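Local coordinates for protein putative (Helicobacter pylori, PDB 4O8S) that belongs to the nucleotidyltransferase superfamily, in the AbiEii toxin family, and probably transfers nucleotidyl groups, at residues K18-T23 with L57-S62; L46-H51 with L100-S105. One frame throughout, in Å; residues are numbered along the deposited sequence.

Overall arrangement
Contact 1 is a surface contact and contact 2 a buried one, and their centres lie about 12 Å apart within the same nucleotidyltransferase-type domain. The chain ties them together: strand 46-50 of contact 2 leads on to helix 56-63 of contact 1. They also meet directly, L20 CD1 packing on F48 CZ at 3.7 Å and V60 on L102, so the end of helix 4-19, through L20 just past it, and helix 56-63 pack on the apolar face. Their chemistry differs with depth. At the surface one long arginine spans the gap and is held by polar groups; in the core backbone bonds join parallel strands, leucines and phenylalanine fill one face, and acidic residues mark the other.

Contact 1: K18-T23 with L57-S62; sequences KNLADT and LGRVKS
R59 carries this contact, reaching from helix 56-63 across to the end of helix 4-19. Its hydrogen bonds centre on N19, whose CB points toward the other helix and whose CG stands anti to the backbone N (chi1 -171°). That torsion brings OD1 to R59 NE at 2.7 Å, an almost straight bond (174° at the hydrogen) lying in the guanidinium plane, while the amide is turned 83° from that plane. R59 NH2 also donates to N19 O at 2.7 Å, but this bond is bent and NH2 less surely placed; NE thus holds the side chain of N19 and NH2 its backbone. An amide suits this place because its other end, ND2, gives a weak bond to S62 OG at 3.3 Å.

The charged interaction is the salt bridge between D22 OD1 and R59 NH2, modelled too close for its geometry to be trusted; a carboxylate here would balance the arginine's charge.

Van der Waals packing completes the hold. The methyl CG2 of T23 lies over one face of the guanidinium, offset toward its rim and 3.6 Å from R59 NH1, with OG1 turned back to L20 O. L20 CD2 packs against R59 CB at 3.7 Å, and the arginine chain bends at chi2 and chi3 to bring its head round to the turn.

L20 is the first residue to leave helical geometry, so the arginine binds a carbonyl in the last turn of a helix, which would favour its positive charge. This is a C-terminal helix end clasped by an arginine from a neighbouring helix, at the surface of the nucleotidyltransferase-type domain.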
# COMPACT_ATOMS: atom_id res chain seq x y z
N LYS A 18 -0.98 -10.12 -11.98
CA LYS A 18 -0.12 -10.89 -12.87
C LYS A 18 -0.53 -10.69 -14.35
O LYS A 18 0.33 -10.54 -15.23
CB LYS A 18 -0.12 -12.37 -12.47
CG LYS A 18 0.74 -12.65 -11.21
CD LYS A 18 0.38 -13.99 -10.56
CE LYS A 18 1.56 -14.62 -9.80
NZ LYS A 18 2.14 -13.79 -8.69
N ASN A 19 -1.83 -10.64 -14.61
CA ASN A 19 -2.29 -10.38 -15.98
C ASN A 19 -1.76 -9.06 -16.53
O ASN A 19 -1.44 -8.96 -17.71
CB ASN A 19 -3.82 -10.41 -16.09
CG ASN A 19 -4.30 -10.36 -17.53
OD1 ASN A 19 -4.36 -9.29 -18.15
ND2 ASN A 19 -4.65 -11.52 -18.08
N LEU A 20 -1.63 -8.06 -15.67
CA LEU A 20 -1.21 -6.74 -16.11
C LEU A 20 0.31 -6.56 -16.21
O LEU A 20 0.79 -5.45 -16.49
CB LEU A 20 -1.79 -5.67 -15.18
CG LEU A 20 -3.32 -5.68 -15.07
CD1 LEU A 20 -3.79 -4.80 -13.92
CD2 LEU A 20 -3.94 -5.20 -16.39
N ALA A 21 1.08 -7.63 -16.02
CA ALA A 21 2.55 -7.51 -16.02
C ALA A 21 3.14 -7.06 -17.36
O ALA A 21 4.26 -6.52 -17.41
CB ALA A 21 3.19 -8.80 -15.55
N ASP A 22 2.40 -7.27 -18.45
CA ASP A 22 2.86 -6.81 -19.76
C ASP A 22 2.29 -5.44 -20.17
O ASP A 22 2.46 -5.02 -21.31
CB ASP A 22 2.59 -7.86 -20.84
CG ASP A 22 1.11 -8.22 -20.94
OD1 ASP A 22 0.35 -7.90 -20.01
OD2 ASP A 22 0.72 -8.84 -21.95
N THR A 23 1.63 -4.75 -19.23
CA THR A 23 1.11 -3.40 -19.48
C THR A 23 1.95 -2.41 -18.68
O THR A 23 2.85 -2.82 -17.95
CB THR A 23 -0.34 -3.28 -19.03
OG1 THR A 23 -0.38 -3.19 -17.60
CG2 THR A 23 -1.16 -4.49 -19.50
N LEU A 57 -11.04 -3.47 -18.66
CA LEU A 57 -12.16 -4.40 -18.65
C LEU A 57 -11.78 -5.76 -19.26
O LEU A 57 -12.15 -6.82 -18.73
CB LEU A 57 -13.35 -3.80 -19.40
CG LEU A 57 -14.06 -2.62 -18.72
CD1 LEU A 57 -15.32 -2.25 -19.50
CD2 LEU A 57 -14.39 -2.99 -17.31
N GLY A 58 -11.04 -5.73 -20.37
CA GLY A 58 -10.65 -6.95 -21.05
C GLY A 58 -9.64 -7.77 -20.26
O GLY A 58 -9.80 -8.99 -20.11
N ARG A 59 -8.60 -7.11 -19.76
CA ARG A 59 -7.59 -7.81 -18.98
C ARG A 59 -8.22 -8.42 -17.73
O ARG A 59 -7.93 -9.57 -17.37
CB ARG A 59 -6.45 -6.85 -18.59
CG ARG A 59 -5.87 -6.05 -19.75
CD ARG A 59 -5.28 -6.96 -20.82
NE ARG A 59 -4.12 -7.68 -20.32
CZ ARG A 59 -2.89 -7.57 -20.81
NH1 ARG A 59 -2.64 -6.78 -21.85
NH2 ARG A 59 -1.90 -8.27 -20.26
N VAL A 60 -9.10 -7.67 -17.07
CA VAL A 60 -9.73 -8.19 -15.87
C VAL A 60 -10.55 -9.44 -16.16
O VAL A 60 -10.43 -10.44 -15.44
CB VAL A 60 -10.59 -7.13 -15.15
CG1 VAL A 60 -11.43 -7.78 -14.06
CG2 VAL A 60 -9.71 -6.05 -14.57
N LYS A 61 -11.35 -9.41 -17.23
CA LYS A 61 -12.15 -10.59 -17.57
C LYS A 61 -11.25 -11.76 -17.98
O LYS A 61 -11.49 -12.90 -17.59
CB LYS A 61 -13.23 -10.27 -18.61
CG LYS A 61 -12.71 -9.96 -20.01
CD LYS A 61 -12.69 -11.21 -20.92
CE LYS A 61 -12.31 -10.85 -22.37
NZ LYS A 61 -10.98 -10.18 -22.49
N SER A 62 -10.18 -11.48 -18.72
CA SER A 62 -9.28 -12.55 -19.15
C SER A 62 -8.37 -13.02 -18.00
O SER A 62 -7.67 -14.03 -18.13
CB SER A 62 -8.47 -12.13 -20.38
OG SER A 62 -7.33 -11.37 -20.01

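Contact 2: L46-H51 with L100-S105; sequences LDFDCH and LKLEIS
L46 and F48 turn their side chains to the same face of the sheet as L102 and I104, the neighbours they pair with in parallel register. F48 has CG anti to its carbonyl carbon (chi1 -62°), which lays the ring obliquely across L102; its CE1 lies 3.9 Å from L102 CD2. Toward the start of the strands L46 CD1 meets L100 CD2 at 3.9 Å; toward their end I104 CG2 meets C50 CB at 4.0 Å. Branched and aromatic apolar groups suit this buried face.

D47, D49, E103 and S105 point to the other face. D47 OD1 lies 3.4 Å from E103 CB, the two acids side by side with their charged ends apart, E103 OE2 turning to R84 in a salt bridge. Such acids on adjacent strands are consistent with the carboxylate cluster that binds catalytic metal in nucleotidyltransferases, though no metal is assigned here. D49 OD1 approaches S105 CB at 3.7 Å, but the aspartate is held by salt bridges to K28 and R128, which would offset its repulsion with D108; S105 OG bonds to D108.

Five backbone bonds fix the register, from L46 N to K101 O (2.9 Å, 177° at the hydrogen) through to C50 N with S105 O.

Strand 46-50 is flanked by strand 26-27, antiparallel to it, and by 98-106, whose other neighbour is strand 82-91; helix 4-19 covers L46 and L100 through I16.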
# COMPACT_ATOMS: atom_id res chain seq x y z
N LEU A 46 -7.24 -2.70 -4.91
CA LEU A 46 -6.11 -2.61 -5.83
C LEU A 46 -5.96 -1.18 -6.32
O LEU A 46 -6.94 -0.56 -6.78
CB LEU A 46 -6.28 -3.56 -7.02
CG LEU A 46 -6.19 -5.08 -6.80
CD1 LEU A 46 -6.49 -5.79 -8.10
CD2 LEU A 46 -4.80 -5.46 -6.30
N ASP A 47 -4.74 -0.64 -6.21
CA ASP A 47 -4.47 0.74 -6.62
C ASP A 47 -3.25 0.76 -7.55
O ASP A 47 -2.19 0.21 -7.21
CB ASP A 47 -4.23 1.62 -5.39
CG ASP A 47 -4.55 3.09 -5.63
OD1 ASP A 47 -5.16 3.43 -6.68
OD2 ASP A 47 -4.22 3.92 -4.76
N PHE A 48 -3.40 1.41 -8.71
CA PHE A 48 -2.34 1.44 -9.71
C PHE A 48 -2.00 2.85 -10.15
O PHE A 48 -2.83 3.77 -10.03
CB PHE A 48 -2.76 0.68 -10.96
CG PHE A 48 -3.04 -0.77 -10.75
CD1 PHE A 48 -4.31 -1.20 -10.40
CD2 PHE A 48 -2.04 -1.72 -10.96
CE1 PHE A 48 -4.59 -2.58 -10.24
CE2 PHE A 48 -2.31 -3.08 -10.80
CZ PHE A 48 -3.58 -3.51 -10.43
N ASP A 49 -0.79 3.02 -10.66
CA ASP A 49 -0.44 4.17 -11.49
C ASP A 49 -0.26 3.62 -12.89
O ASP A 49 0.13 2.46 -13.05
CB ASP A 49 0.89 4.81 -11.08
CG ASP A 49 0.77 5.65 -9.83
OD1 ASP A 49 -0.32 6.21 -9.57
OD2 ASP A 49 1.79 5.74 -9.11
N CYS A 50 -0.54 4.44 -13.90
CA CYS A 50 -0.31 4.06 -15.28
C CYS A 50 -0.18 5.33 -16.10
O CYS A 50 -0.92 6.29 -15.88
CB CYS A 50 -1.48 3.24 -15.80
SG CYS A 50 -1.07 2.21 -17.24
N HIS A 51 0.74 5.36 -17.06
CA HIS A 51 0.94 6.58 -17.84
C HIS A 51 -0.01 6.71 -19.04
O HIS A 51 -0.15 7.80 -19.61
CB HIS A 51 2.39 6.71 -18.32
CG HIS A 51 2.72 5.81 -19.46
ND1 HIS A 51 3.16 4.51 -19.29
CD2 HIS A 51 2.67 6.01 -20.80
CE1 HIS A 51 3.37 3.96 -20.48
NE2 HIS A 51 3.08 4.85 -21.41
N LEU A 100 -14.39 -6.23 -5.33
CA LEU A 100 -13.00 -5.80 -5.41
C LEU A 100 -12.94 -4.40 -6.00
O LEU A 100 -13.36 -4.19 -7.15
CB LEU A 100 -12.16 -6.76 -6.27
CG LEU A 100 -10.74 -6.28 -6.58
CD1 LEU A 100 -9.98 -6.05 -5.29
CD2 LEU A 100 -10.00 -7.29 -7.43
N LYS A 101 -12.45 -3.44 -5.23
CA LYS A 101 -12.27 -2.09 -5.73
C LYS A 101 -10.94 -1.96 -6.46
O LYS A 101 -9.89 -2.35 -5.94
CB LYS A 101 -12.36 -1.05 -4.60
CG LYS A 101 -12.05 0.38 -5.10
CD LYS A 101 -12.58 1.48 -4.17
CE LYS A 101 -11.86 1.55 -2.83
NZ LYS A 101 -12.31 2.74 -2.04
N LEU A 102 -10.98 -1.42 -7.68
CA LEU A 102 -9.77 -1.25 -8.48
C LEU A 102 -9.69 0.19 -8.92
O LEU A 102 -10.59 0.69 -9.61
CB LEU A 102 -9.78 -2.19 -9.69
CG LEU A 102 -8.49 -2.48 -10.45
CD1 LEU A 102 -8.68 -3.73 -11.28
CD2 LEU A 102 -8.10 -1.31 -11.36
N GLU A 103 -8.63 0.87 -8.53
CA GLU A 103 -8.44 2.27 -8.89
C GLU A 103 -7.15 2.51 -9.66
O GLU A 103 -6.11 1.89 -9.38
CB GLU A 103 -8.45 3.14 -7.65
CG GLU A 103 -9.81 3.27 -6.98
CD GLU A 103 -9.94 4.61 -6.27
OE1 GLU A 103 -9.33 5.61 -6.75
OE2 GLU A 103 -10.64 4.66 -5.23
N ILE A 104 -7.21 3.44 -10.61
CA ILE A 104 -6.03 3.81 -11.37
C ILE A 104 -5.89 5.32 -11.38
O ILE A 104 -6.88 6.05 -11.55
CB ILE A 104 -6.13 3.32 -12.83
CG1 ILE A 104 -6.72 1.91 -12.88
CG2 ILE A 104 -4.76 3.38 -13.52
CD1 ILE A 104 -6.95 1.40 -14.30
N SER A 105 -4.65 5.79 -11.21
CA SER A 105 -4.32 7.19 -11.43
C SER A 105 -3.41 7.31 -12.67
O SER A 105 -2.42 6.59 -12.76
CB SER A 105 -3.62 7.78 -10.20
OG SER A 105 -3.01 9.03 -10.53